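Local coordinates for protein hydroxyethylphosphonate dioxygenase (Streptomyces albus, PDB 6B9R) that probably converts 2-hydroxyethylphosphonate to hydroxymethylphosphonate, using molecular oxygen at a mononuclear non-haem iron centre to break a carbon-carbon bond, at residues A[77-82]-A[116-121]; A[84-89]-A[396-401]; A[130-135]-A[192-197]; A[159-164]-A[199-204]. One frame throughout, in Å; residues are numbered along the deposited sequence.

Contact 1 (A[77-82]-A[116-121]); sequences PIHNDT and MSRQAS
The carboxylate of Asp81 is gripped through both oxygens by Ser117 and Arg118. Asp81 OD2 takes an almost straight bond from the backbone N of Arg118 (2.8 Å, 172°), which arrives on the syn side but out of the carboxylate plane. On its anti lone pair the same OD2 forms a salt bridge with Arg118 NH1 at 2.9 Å. Asp81 OD1 accepts from Ser117 OG at 2.6 Å through its syn lone pair. It also forms a salt bridge with Arg87, a second charged partner for the carboxylate after Arg118. CG of Asp81, set between the backbone N and the carbonyl carbon (chi1 57°), brings the carboxylate to the turn of 117-120.

Two loops, each closed by a side-chain turn, meet here, beside strand 395-398 of the antiparallel core. Ser117 to Ala120 form a type I beta turn, and Ser117 OG closes an ST turn by accepting from Gln119 N at 3.0 Å. In the other loop Asn80 OD1 accepts from Thr82 N, an Asx turn.

Weaker polar links gather on the Gln119 amide. Its OE1 lies 3.1 Å from Asp81 N and 3.0 Å from Thr82 N, both weak bonds. A water joins Gln119 NE2, Asn80 ND2 and Thr82 O.

Apolar packing completes the set: His79 CB rests 3.6 Å from Arg118 CD. NE2 of His79 bonds to Glu72 of the second subunit, and Arg118 NE to the backbone O of Ala65 there.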
loop_
_atom_site.group_PDB
_atom_site.type_symbol
_atom_site.label_atom_id
_atom_site.label_comp_id
_atom_site.label_asym_id
_atom_site.label_seq_id
_atom_site.Cartn_x
_atom_site.Cartn_y
_atom_site.Cartn_z
ATOM N N PRO A 77 3.709 16.423 -0.004
ATOM C CA PRO A 77 2.494 15.991 0.686
ATOM C C PRO A 77 1.342 15.931 -0.308
ATOM O O PRO A 77 1.470 16.317 -1.470
ATOM C CB PRO A 77 2.281 17.099 1.723
ATOM C CG PRO A 77 2.830 18.325 1.034
ATOM C CD PRO A 77 4.040 17.833 0.276
ATOM N N ILE A 78 0.197 15.456 0.163
ATOM C CA ILE A 78 -1.026 15.587 -0.597
ATOM C C ILE A 78 -1.838 16.730 -0.003
ATOM O O ILE A 78 -1.507 17.280 1.046
ATOM C CB ILE A 78 -1.831 14.266 -0.659
ATOM C CG1 ILE A 78 -2.373 13.861 0.712
ATOM C CG2 ILE A 78 -1.004 13.154 -1.282
ATOM C CD1 ILE A 78 -3.548 12.860 0.597
ATOM N N HIS A 79 -2.895 17.121 -0.698
ATOM C CA HIS A 79 -3.736 18.211 -0.241
ATOM C C HIS A 79 -4.815 17.686 0.695
ATOM O O HIS A 79 -5.257 16.542 0.587
ATOM C CB HIS A 79 -4.399 18.921 -1.421
ATOM C CG HIS A 79 -3.429 19.531 -2.383
ATOM N ND1 HIS A 79 -3.409 20.881 -2.656
ATOM C CD2 HIS A 79 -2.458 18.977 -3.148
ATOM C CE1 HIS A 79 -2.460 21.134 -3.539
ATOM N NE2 HIS A 79 -1.868 19.998 -3.853
ATOM N N ASN A 80 -5.221 18.533 1.626
ATOM C CA ASN A 80 -6.409 18.307 2.435
ATOM C C ASN A 80 -7.467 19.254 1.891
ATOM O O ASN A 80 -7.342 20.476 2.037
ATOM C CB ASN A 80 -6.139 18.564 3.918
ATOM C CG ASN A 80 -7.363 18.251 4.794
ATOM O OD1 ASN A 80 -8.503 18.445 4.381
ATOM N ND2 ASN A 80 -7.122 17.749 5.994
ATOM N N ASP A 81 -8.479 18.701 1.225
ATOM C CA ASP A 81 -9.606 19.496 0.754
ATOM C C ASP A 81 -10.901 19.127 1.476
ATOM O O ASP A 81 -11.979 19.511 1.021
ATOM C CB ASP A 81 -9.759 19.362 -0.771
ATOM C CG ASP A 81 -9.930 17.927 -1.231
ATOM O OD1 ASP A 81 -10.361 17.090 -0.416
ATOM O OD2 ASP A 81 -9.632 17.635 -2.413
ATOM N N THR A 82 -10.806 18.405 2.597
ATOM C CA THR A 82 -11.955 18.029 3.424
ATOM C C THR A 82 -11.696 18.448 4.873
ATOM O O THR A 82 -11.601 17.607 5.775
ATOM C CB THR A 82 -12.204 16.526 3.325
ATOM O OG1 THR A 82 -12.040 16.100 1.963
ATOM C CG2 THR A 82 -13.609 16.181 3.785
ATOM N N MET A 116 -15.850 14.376 -4.667
ATOM C CA MET A 116 -14.516 13.799 -4.787
ATOM C C MET A 116 -13.580 14.495 -3.814
ATOM O O MET A 116 -13.906 15.547 -3.257
ATOM C CB MET A 116 -13.945 13.963 -6.191
ATOM C CG MET A 116 -14.545 13.069 -7.181
ATOM S SD MET A 116 -13.805 13.196 -8.802
ATOM C CE MET A 116 -14.812 14.485 -9.527
ATOM N N SER A 117 -12.382 13.927 -3.657
ATOM C CA SER A 117 -11.390 14.500 -2.758
ATOM C C SER A 117 -9.988 14.091 -3.184
ATOM O O SER A 117 -9.772 12.963 -3.639
ATOM C CB SER A 117 -11.628 14.055 -1.311
ATOM O OG SER A 117 -10.564 14.459 -0.460
ATOM N N ARG A 118 -9.030 15.006 -3.000
ATOM C CA ARG A 118 -7.626 14.677 -3.214
ATOM C C ARG A 118 -7.092 13.701 -2.175
ATOM O O ARG A 118 -5.968 13.207 -2.326
ATOM C CB ARG A 118 -6.808 15.960 -3.213
ATOM C CG ARG A 118 -7.150 16.870 -4.396
ATOM C CD ARG A 118 -6.543 18.263 -4.215
ATOM N NE ARG A 118 -6.956 19.186 -5.277
ATOM C CZ ARG A 118 -8.120 19.831 -5.307
ATOM N NH1 ARG A 118 -9.005 19.647 -4.342
ATOM N NH2 ARG A 118 -8.395 20.674 -6.298
ATOM N N GLN A 119 -7.860 13.427 -1.131
ATOM C CA GLN A 119 -7.484 12.488 -0.088
ATOM C C GLN A 119 -7.932 11.062 -0.391
ATOM O O GLN A 119 -7.646 10.159 0.402
ATOM C CB GLN A 119 -8.073 12.961 1.251
ATOM C CG GLN A 119 -7.463 14.299 1.723
ATOM C CD GLN A 119 -8.308 15.038 2.752
ATOM O OE1 GLN A 119 -9.105 15.899 2.392
ATOM N NE2 GLN A 119 -8.119 14.718 4.038
ATOM N N ALA A 120 -8.624 10.837 -1.508
ATOM C CA ALA A 120 -9.252 9.548 -1.772
ATOM C C ALA A 120 -9.250 9.259 -3.269
ATOM O O ALA A 120 -9.179 10.169 -4.096
ATOM C CB ALA A 120 -10.686 9.520 -1.244
ATOM N N SER A 121 -9.396 7.983 -3.619
ATOM C CA SER A 121 -9.295 7.563 -5.017
ATOM C C SER A 121 -10.625 7.544 -5.767
ATOM O O SER A 121 -10.644 7.129 -6.936
ATOM C CB SER A 121 -8.670 6.168 -5.111
ATOM O OG SER A 121 -9.561 5.211 -4.597
HETATM O O HOH W 1 -9.386 16.017 6.634
#

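Contact 2 (A[84-89]-A[396-401]); sequences QGLRMM and AYVIPG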
loop_
_atom_site.group_PDB
_atom_site.type_symbol
_atom_site.label_atom_id
_atom_site.label_comp_id
_atom_site.label_asym_id
_atom_site.label_seq_id
_atom_site.Cartn_x
_atom_site.Cartn_y
_atom_site.Cartn_z
ATOM N N GLN A 84 -13.336 19.737 7.351
ATOM C CA GLN A 84 -14.283 19.346 8.394
ATOM C C GLN A 84 -14.485 17.832 8.489
ATOM O O GLN A 84 -15.297 17.377 9.305
ATOM C CB GLN A 84 -15.629 20.049 8.161
ATOM C CG GLN A 84 -15.486 21.584 8.096
ATOM C CD GLN A 84 -16.816 22.306 7.966
ATOM O OE1 GLN A 84 -17.807 21.736 7.517
ATOM N NE2 GLN A 84 -16.840 23.574 8.371
ATOM N N GLY A 85 -13.768 17.039 7.685
ATOM C CA GLY A 85 -13.855 15.600 7.743
ATOM C C GLY A 85 -14.975 15.020 6.901
ATOM O O GLY A 85 -14.979 13.813 6.623
ATOM N N LEU A 86 -15.917 15.856 6.496
ATOM C CA LEU A 86 -16.997 15.513 5.586
ATOM C C LEU A 86 -17.215 16.747 4.724
ATOM O O LEU A 86 -17.134 17.872 5.220
ATOM C CB LEU A 86 -18.280 15.125 6.349
ATOM C CG LEU A 86 -19.489 14.562 5.581
ATOM C CD1 LEU A 86 -20.326 13.576 6.440
ATOM C CD2 LEU A 86 -20.397 15.688 5.064
ATOM N N ARG A 87 -17.438 16.547 3.432
ATOM C CA ARG A 87 -17.745 17.673 2.560
ATOM C C ARG A 87 -18.863 17.285 1.604
ATOM O O ARG A 87 -18.869 16.176 1.063
ATOM C CB ARG A 87 -16.514 18.138 1.773
ATOM C CG ARG A 87 -16.814 19.251 0.780
ATOM C CD ARG A 87 -15.541 19.804 0.119
ATOM N NE ARG A 87 -14.466 18.814 -0.004
ATOM C CZ ARG A 87 -14.387 17.886 -0.956
ATOM N NH1 ARG A 87 -15.326 17.783 -1.890
ATOM N NH2 ARG A 87 -13.358 17.050 -0.968
ATOM N N MET A 88 -19.804 18.202 1.404
ATOM C CA MET A 88 -20.924 17.976 0.509
ATOM C C MET A 88 -20.668 18.663 -0.821
ATOM O O MET A 88 -19.999 19.698 -0.891
ATOM C CB MET A 88 -22.235 18.492 1.116
ATOM C CG MET A 88 -22.494 17.915 2.488
ATOM S SD MET A 88 -23.982 18.549 3.289
ATOM C CE MET A 88 -23.963 17.465 4.716
ATOM N N MET A 89 -21.225 18.081 -1.874
ATOM C CA MET A 89 -21.253 18.685 -3.193
ATOM C C MET A 89 -22.702 18.805 -3.648
ATOM O O MET A 89 -23.504 17.892 -3.426
ATOM C CB MET A 89 -20.453 17.846 -4.179
ATOM C CG MET A 89 -20.347 18.482 -5.549
ATOM S SD MET A 89 -19.319 17.486 -6.629
ATOM C CE MET A 89 -19.366 18.521 -8.091
ATOM N N ALA A 396 -21.701 13.483 -0.928
ATOM C CA ALA A 396 -20.751 13.853 0.112
ATOM C C ALA A 396 -19.583 12.882 0.113
ATOM O O ALA A 396 -19.708 11.721 -0.287
ATOM C CB ALA A 396 -21.401 13.888 1.502
ATOM N N TYR A 397 -18.442 13.385 0.568
ATOM C CA TYR A 397 -17.248 12.593 0.791
ATOM C C TYR A 397 -16.909 12.640 2.276
ATOM O O TYR A 397 -16.994 13.706 2.895
ATOM C CB TYR A 397 -16.071 13.120 -0.035
ATOM C CG TYR A 397 -14.791 12.549 0.475
ATOM C CD1 TYR A 397 -14.498 11.200 0.298
ATOM C CD2 TYR A 397 -13.895 13.338 1.182
ATOM C CE1 TYR A 397 -13.336 10.657 0.790
ATOM C CE2 TYR A 397 -12.721 12.803 1.679
ATOM C CZ TYR A 397 -12.447 11.466 1.477
ATOM O OH TYR A 397 -11.288 10.929 1.985
ATOM N N VAL A 398 -16.537 11.486 2.848
ATOM C CA VAL A 398 -16.223 11.350 4.269
ATOM C C VAL A 398 -14.880 10.644 4.417
ATOM O O VAL A 398 -14.676 9.577 3.827
ATOM C CB VAL A 398 -17.308 10.558 5.025
ATOM C CG1 VAL A 398 -17.176 10.775 6.538
ATOM C CG2 VAL A 398 -18.732 10.914 4.522
ATOM N N ILE A 399 -13.971 11.227 5.202
ATOM C CA ILE A 399 -12.674 10.595 5.457
ATOM C C ILE A 399 -12.866 9.440 6.433
ATOM O O ILE A 399 -13.890 9.383 7.139
ATOM C CB ILE A 399 -11.632 11.595 6.005
ATOM C CG1 ILE A 399 -11.962 12.021 7.446
ATOM C CG2 ILE A 399 -11.466 12.769 5.048
ATOM C CD1 ILE A 399 -10.828 12.875 8.122
ATOM N N PRO A 400 -11.912 8.506 6.506
ATOM C CA PRO A 400 -11.990 7.449 7.524
ATOM C C PRO A 400 -12.116 8.026 8.930
ATOM O O PRO A 400 -11.597 9.100 9.233
ATOM C CB PRO A 400 -10.660 6.700 7.361
ATOM C CG PRO A 400 -10.245 6.960 5.947
ATOM C CD PRO A 400 -10.731 8.359 5.634
ATOM N N GLY A 401 -12.801 7.284 9.795
ATOM C CA GLY A 401 -12.825 7.575 11.214
ATOM C C GLY A 401 -13.935 8.493 11.688
ATOM O O GLY A 401 -14.046 8.718 12.900
#
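Leu86, Arg87 and Met88 pair with Val398, Tyr397 and Ala396 as two neighbouring antiparallel strands, their directions 166° apart. Strand 86-89 is the outermost strand at one end of a seven-stranded antiparallel sheet, consistent with one wall of a cupin-type beta-sandwich, and strand 395-398 carries the sheet inward to strand 364-369. Arg87 and Tyr397 are the hydrogen-bonded pair: Arg87 N meets Tyr397 O at 2.9 Å, and Tyr397 N returns the bond to Arg87 O at the same 2.9 Å. A third bond, from Ile399 N to Gly85 O at 3.1 Å, extends the pairing beyond the regular strands; Gly85 has a positive phi (86°) that suits glycine.

Leu86, Met88, Ala396 and Val398 share one face, which looks toward Val377 on strand 375-381. With CG anti to the backbone N (chi1 -173°), Leu86 spreads its two methyls over separate partners: Leu86 CD1 touches Val398 CG2 at 3.6 Å, and Leu86 CD2 reaches Ala396 CB at 4.1 Å. An alanine at Leu86 would probably open a gap beside Val398 CG2 and strip Ala396 CB of this apolar neighbour.

On the other face stand Arg87, whose NH2 bonds to Met116 O, and Tyr397, whose OH bonds to His364. The Tyr397 ring has Ile399 N above one face, 3.9 Å from the ring plane and offset toward the rim.

Contact 3 (A[130-135]-A[192-197]); sequences LRVVED and FTARSA. With 2HE ((2-hydroxyethyl)phosphonic acid), chain F.
Ala194 holds the loop 130-135 by both backbone polar atoms. Its N donates to Arg131 O at 2.8 Å (176°), and Ala194 O accepts from Val133 N at 2.9 Å, making a single bridge around Val132. Side chains lie against both sides of it. Val132 CG2 meets Ala197 CB at 4.0 Å, while Val133 crosses Thr193 at about a right angle. The closest approach of that pair is Val133 CG2 to Thr193 OG1, 3.4 Å, with CG2 held between its own backbone N and carbonyl carbon.

The hydroxyl of Thr193 finds its main partner beyond these segments, in Tyr164 OH, which ties the bridge to strand 161-167. A water adds a second link, donating to Phe192 O at 2.8 Å and accepting from Arg131 N. Arg131 in turn sends NH2 to the backbone O of Arg103.

Two residues before Ala194, the Phe192 ring presents an edge to 2-hydroxyethylphosphonate, CE1 lying 3.4 Å from O4 of the ligand. The bridge thus joins the loop after strand 123-129 to the end of strand 190-194, whose Phe192 lines the pocket beside the iron held by His149, Gln153 and His190, consistent with a cupin-type non-haem iron enzyme.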
loop_
_atom_site.group_PDB
_atom_site.type_symbol
_atom_site.label_atom_id
_atom_site.label_comp_id
_atom_site.label_asym_id
_atom_site.label_seq_id
_atom_site.Cartn_x
_atom_site.Cartn_y
_atom_site.Cartn_z
ATOM N N LEU A 130 -27.664 8.305 -23.131
ATOM C CA LEU A 130 -28.316 9.069 -24.186
ATOM C C LEU A 130 -28.600 8.245 -25.435
ATOM O O LEU A 130 -29.258 8.750 -26.349
ATOM C CB LEU A 130 -27.464 10.286 -24.571
ATOM C CG LEU A 130 -27.001 11.191 -23.433
ATOM C CD1 LEU A 130 -26.096 12.314 -23.968
ATOM C CD2 LEU A 130 -28.197 11.744 -22.668
ATOM N N ARG A 131 -28.105 7.011 -25.506
ATOM C CA ARG A 131 -28.331 6.139 -26.652
ATOM C C ARG A 131 -29.434 5.152 -26.287
ATOM O O ARG A 131 -29.326 4.436 -25.284
ATOM C CB ARG A 131 -27.049 5.407 -27.054
ATOM C CG ARG A 131 -27.191 4.468 -28.248
ATOM C CD ARG A 131 -27.609 5.206 -29.524
ATOM N NE ARG A 131 -26.746 6.348 -29.843
ATOM C CZ ARG A 131 -25.566 6.254 -30.454
ATOM N NH1 ARG A 131 -25.087 5.067 -30.806
ATOM N NH2 ARG A 131 -24.856 7.351 -30.705
ATOM N N VAL A 132 -30.477 5.103 -27.110
ATOM C CA VAL A 132 -31.653 4.270 -26.869
ATOM C C VAL A 132 -31.619 3.085 -27.824
ATOM O O VAL A 132 -31.458 3.265 -29.037
ATOM C CB VAL A 132 -32.949 5.077 -27.054
ATOM C CG1 VAL A 132 -34.155 4.149 -27.065
ATOM C CG2 VAL A 132 -33.083 6.121 -25.956
ATOM N N VAL A 133 -31.773 1.877 -27.282
ATOM C CA VAL A 133 -31.780 0.669 -28.090
ATOM C C VAL A 133 -33.168 0.037 -28.029
ATOM O O VAL A 133 -33.969 0.297 -27.125
ATOM C CB VAL A 133 -30.714 -0.348 -27.646
ATOM C CG1 VAL A 133 -29.301 0.217 -27.850
ATOM C CG2 VAL A 133 -30.970 -0.776 -26.200
ATOM N N GLU A 134 -33.437 -0.828 -29.002
ATOM C CA GLU A 134 -34.711 -1.524 -29.095
ATOM C C GLU A 134 -34.596 -3.023 -28.857
ATOM O O GLU A 134 -35.603 -3.735 -28.967
ATOM C CB GLU A 134 -35.356 -1.258 -30.462
ATOM C CG GLU A 134 -35.753 0.193 -30.665
ATOM C CD GLU A 134 -36.536 0.417 -31.941
ATOM O OE1 GLU A 134 -36.194 -0.200 -32.975
ATOM O OE2 GLU A 134 -37.499 1.210 -31.905
ATOM N N ASP A 135 -33.405 -3.525 -28.547
ATOM C CA ASP A 135 -33.230 -4.920 -28.168
ATOM C C ASP A 135 -32.112 -5.000 -27.141
ATOM O O ASP A 135 -31.455 -4.004 -26.829
ATOM C CB ASP A 135 -32.938 -5.820 -29.379
ATOM C CG ASP A 135 -31.690 -5.403 -30.150
ATOM O OD1 ASP A 135 -30.631 -5.136 -29.529
ATOM O OD2 ASP A 135 -31.768 -5.362 -31.398
ATOM N N PHE A 192 -23.162 1.239 -21.796
ATOM C CA PHE A 192 -24.511 1.379 -21.258
ATOM C C PHE A 192 -25.409 2.049 -22.287
ATOM O O PHE A 192 -24.995 3.000 -22.954
ATOM C CB PHE A 192 -24.553 2.226 -19.982
ATOM C CG PHE A 192 -23.591 1.801 -18.929
ATOM C CD1 PHE A 192 -22.292 2.299 -18.924
ATOM C CD2 PHE A 192 -23.983 0.930 -17.923
ATOM C CE1 PHE A 192 -21.385 1.932 -17.934
ATOM C CE2 PHE A 192 -23.078 0.559 -16.916
ATOM C CZ PHE A 192 -21.776 1.059 -16.933
ATOM N N THR A 193 -26.640 1.549 -22.410
ATOM C CA THR A 193 -27.677 2.166 -23.225
ATOM C C THR A 193 -28.976 2.217 -22.426
ATOM O O THR A 193 -29.096 1.607 -21.361
ATOM C CB THR A 193 -27.917 1.390 -24.530
ATOM O OG1 THR A 193 -28.399 0.083 -24.208
ATOM C CG2 THR A 193 -26.630 1.263 -25.347
ATOM N N ALA A 194 -29.965 2.937 -22.957
ATOM C CA ALA A 194 -31.307 2.973 -22.383
ATOM C C ALA A 194 -32.241 2.119 -23.229
ATOM O O ALA A 194 -32.215 2.204 -24.461
ATOM C CB ALA A 194 -31.848 4.405 -22.303
ATOM N N ARG A 195 -33.069 1.306 -22.570
ATOM C CA ARG A 195 -34.082 0.530 -23.277
ATOM C C ARG A 195 -35.287 1.366 -23.675
ATOM O O ARG A 195 -36.127 0.886 -24.441
ATOM C CB ARG A 195 -34.558 -0.650 -22.419
ATOM C CG ARG A 195 -33.534 -1.758 -22.292
ATOM C CD ARG A 195 -34.132 -3.037 -21.716
ATOM N NE ARG A 195 -34.783 -2.837 -20.424
ATOM C CZ ARG A 195 -34.136 -2.677 -19.271
ATOM N NH1 ARG A 195 -34.819 -2.511 -18.145
ATOM N NH2 ARG A 195 -32.801 -2.662 -19.242
ATOM N N SER A 196 -35.400 2.586 -23.169
ATOM C CA SER A 196 -36.556 3.415 -23.456
ATOM C C SER A 196 -36.133 4.872 -23.455
ATOM O O SER A 196 -35.217 5.269 -22.730
ATOM C CB SER A 196 -37.680 3.182 -22.436
ATOM O OG SER A 196 -38.674 4.184 -22.541
ATOM N N ALA A 197 -36.808 5.667 -24.278
ATOM C CA ALA A 197 -36.628 7.109 -24.264
ATOM C C ALA A 197 -37.615 7.809 -23.341
ATOM O O ALA A 197 -37.606 9.042 -23.267
ATOM C CB ALA A 197 -36.761 7.670 -25.682
HETATM O O3 2HE F . -16.501 4.309 -18.680
HETATM P P 2HE F . -17.363 4.997 -19.677
HETATM O O1 2HE F . -17.113 4.388 -21.146
HETATM O O2 2HE F . -17.089 6.590 -19.696
HETATM C CA 2HE F . -19.062 4.666 -19.154
HETATM C CB 2HE F . -19.086 4.741 -17.630
HETATM O O4 2HE F . -18.544 3.551 -17.034
HETATM O O HOH W 2 -25.956 5.574 -23.696
#

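Contact 4 (A[159-164]-A[199-204]); sequences GPVNYY and EPAYIL
Pro160 pushes its ring against the side chain of Glu199, the two crossing at a slant. CD of Pro160 sits 3.5 Å from Glu199 CD, and CG of the ring also touches the carboxylate end. The same Pro160 CD lies 3.7 Å from Pro200 O. Gly159 comes close to the other backbone: its CA makes a CH...O contact with Pro200 O at 3.4 Å, and a side chain there would run into that oxygen.

Val161 fills the hollow between Ala201 and Ile203. Its CG2 lies against the Ala201-Tyr202 peptide, 3.7 Å from Tyr202 N, and beside Ala201 CB at 3.9 Å. CG1, anti to the backbone N (chi1 173°), faces Ile203 CG2 at 4.2 Å.

Pro160 centres an inverse gamma turn, with Val161 N bonded to Gly159 O at 2.9 Å. An alanine at Pro160 would probably open a gap where ring atoms CG and CD meet the Glu199 carboxylate, and would let the turn flex.

The turn leads from strand 152-158 into strand 161-167, which pairs with 170-175 and 190-194, whereas strand 202-208 lies between 123-129 and 152-158; Ile203 packs on Ile127, Met129 and Phe192 near the bound substrate.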
loop_
_atom_site.group_PDB
_atom_site.type_symbol
_atom_site.label_atom_id
_atom_site.label_comp_id
_atom_site.label_asym_id
_atom_site.label_seq_id
_atom_site.Cartn_x
_atom_site.Cartn_y
_atom_site.Cartn_z
ATOM N N GLY A 159 -33.451 3.148 -13.581
ATOM C CA GLY A 159 -34.231 3.068 -14.789
ATOM C C GLY A 159 -33.785 1.933 -15.685
ATOM O O GLY A 159 -32.929 1.119 -15.315
ATOM N N PRO A 160 -34.370 1.853 -16.885
ATOM C CA PRO A 160 -34.137 0.703 -17.788
ATOM C C PRO A 160 -32.833 0.822 -18.570
ATOM O O PRO A 160 -32.803 1.088 -19.776
ATOM C CB PRO A 160 -35.378 0.741 -18.690
ATOM C CG PRO A 160 -35.710 2.208 -18.772
ATOM C CD PRO A 160 -35.406 2.766 -17.403
ATOM N N VAL A 161 -31.722 0.616 -17.864
ATOM C CA VAL A 161 -30.381 0.688 -18.433
ATOM C C VAL A 161 -29.934 -0.708 -18.844
ATOM O O VAL A 161 -30.102 -1.672 -18.081
ATOM C CB VAL A 161 -29.395 1.302 -17.425
ATOM C CG1 VAL A 161 -27.969 1.218 -17.963
ATOM C CG2 VAL A 161 -29.778 2.760 -17.113
ATOM N N ASN A 162 -29.368 -0.826 -20.044
ATOM C CA ASN A 162 -28.708 -2.059 -20.465
ATOM C C ASN A 162 -27.217 -1.956 -20.164
ATOM O O ASN A 162 -26.585 -0.944 -20.481
ATOM C CB ASN A 162 -28.919 -2.324 -21.960
ATOM C CG ASN A 162 -30.223 -3.024 -22.248
ATOM O OD1 ASN A 162 -30.970 -3.368 -21.328
ATOM N ND2 ASN A 162 -30.508 -3.249 -23.529
ATOM N N TYR A 163 -26.663 -3.015 -19.572
ATOM C CA TYR A 163 -25.249 -3.118 -19.233
ATOM C C TYR A 163 -24.576 -4.080 -20.206
ATOM O O TYR A 163 -25.001 -5.232 -20.342
ATOM C CB TYR A 163 -25.063 -3.601 -17.797
ATOM C CG TYR A 163 -23.615 -3.701 -17.375
ATOM C CD1 TYR A 163 -22.772 -2.608 -17.493
ATOM C CD2 TYR A 163 -23.089 -4.882 -16.866
ATOM C CE1 TYR A 163 -21.448 -2.678 -17.115
ATOM C CE2 TYR A 163 -21.743 -4.961 -16.495
ATOM C CZ TYR A 163 -20.943 -3.858 -16.618
ATOM O OH TYR A 163 -19.621 -3.927 -16.245
ATOM N N TYR A 164 -23.541 -3.605 -20.884
ATOM C CA TYR A 164 -22.781 -4.402 -21.837
ATOM C C TYR A 164 -21.373 -4.606 -21.306
ATOM O O TYR A 164 -20.767 -3.675 -20.770
ATOM C CB TYR A 164 -22.722 -3.712 -23.202
ATOM C CG TYR A 164 -24.077 -3.363 -23.760
ATOM C CD1 TYR A 164 -24.748 -2.220 -23.343
ATOM C CD2 TYR A 164 -24.686 -4.177 -24.707
ATOM C CE1 TYR A 164 -25.996 -1.902 -23.845
ATOM C CE2 TYR A 164 -25.932 -3.871 -25.216
ATOM C CZ TYR A 164 -26.578 -2.730 -24.788
ATOM O OH TYR A 164 -27.813 -2.420 -25.295
ATOM N N GLU A 199 -38.423 7.203 -19.801
ATOM C CA GLU A 199 -38.176 7.391 -18.382
ATOM C C GLU A 199 -36.695 7.633 -18.144
ATOM O O GLU A 199 -35.861 7.317 -19.000
ATOM C CB GLU A 199 -38.659 6.179 -17.570
ATOM C CG GLU A 199 -38.352 4.843 -18.189
ATOM C CD GLU A 199 -38.808 3.695 -17.313
ATOM O OE1 GLU A 199 -38.670 3.805 -16.074
ATOM O OE2 GLU A 199 -39.310 2.694 -17.863
ATOM N N PRO A 200 -36.338 8.230 -17.007
ATOM C CA PRO A 200 -34.918 8.470 -16.721
ATOM C C PRO A 200 -34.121 7.174 -16.749
ATOM O O PRO A 200 -34.555 6.141 -16.233
ATOM C CB PRO A 200 -34.942 9.089 -15.318
ATOM C CG PRO A 200 -36.315 9.705 -15.203
ATOM C CD PRO A 200 -37.220 8.814 -15.975
ATOM N N ALA A 201 -32.945 7.232 -17.370
ATOM C CA ALA A 201 -32.060 6.072 -17.467
ATOM C C ALA A 201 -30.642 6.567 -17.243
ATOM O O ALA A 201 -30.081 7.238 -18.116
ATOM C CB ALA A 201 -32.190 5.375 -18.823
ATOM N N TYR A 202 -30.078 6.271 -16.074
ATOM C CA TYR A 202 -28.745 6.761 -15.756
ATOM C C TYR A 202 -28.103 5.841 -14.728
ATOM O O TYR A 202 -28.732 4.918 -14.208
ATOM C CB TYR A 202 -28.788 8.212 -15.271
ATOM C CG TYR A 202 -29.577 8.474 -13.999
ATOM C CD1 TYR A 202 -30.936 8.761 -14.047
ATOM C CD2 TYR A 202 -28.953 8.473 -12.760
ATOM C CE1 TYR A 202 -31.655 9.018 -12.894
ATOM C CE2 TYR A 202 -29.667 8.728 -11.599
ATOM C CZ TYR A 202 -31.017 8.998 -11.672
ATOM O OH TYR A 202 -31.735 9.261 -10.521
ATOM N N ILE A 203 -26.814 6.082 -14.468
ATOM C CA ILE A 203 -26.059 5.300 -13.504
ATOM C C ILE A 203 -25.281 6.239 -12.594
ATOM O O ILE A 203 -24.971 7.378 -12.945
ATOM C CB ILE A 203 -25.089 4.300 -14.170
ATOM C CG1 ILE A 203 -23.983 5.038 -14.948
ATOM C CG2 ILE A 203 -25.849 3.297 -15.054
ATOM C CD1 ILE A 203 -23.051 4.102 -15.698
ATOM N N LEU A 204 -24.978 5.741 -11.411
ATOM C CA LEU A 204 -23.918 6.295 -10.577
ATOM C C LEU A 204 -22.743 5.353 -10.777
ATOM O O LEU A 204 -22.725 4.246 -10.232
ATOM C CB LEU A 204 -24.339 6.408 -9.115
ATOM C CG LEU A 204 -25.174 7.640 -8.715
ATOM C CD1 LEU A 204 -24.368 8.931 -8.851
ATOM C CD2 LEU A 204 -26.466 7.748 -9.514
#

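From the N terminus, contact 1 closes first, joining the loop before strand 86-89 to the loop between strands 106-113 and 123-129. Contact 2 opens within that loop, at 84-89, but closes only at 396-401, so the two cross; they also touch, through Arg87 with Asp81 and Met116, and both reach the second subunit. Contacts 3 and 4 follow contact 1 in series and lie wholly within the long loop that contact 2 closes. They cross each other in turn, with centres 28 to 36 Å from those of contacts 1 and 2, and join strand 190-194 and the turn before strand 161-167 to the loop after 123-129 and the start of strand 202-208.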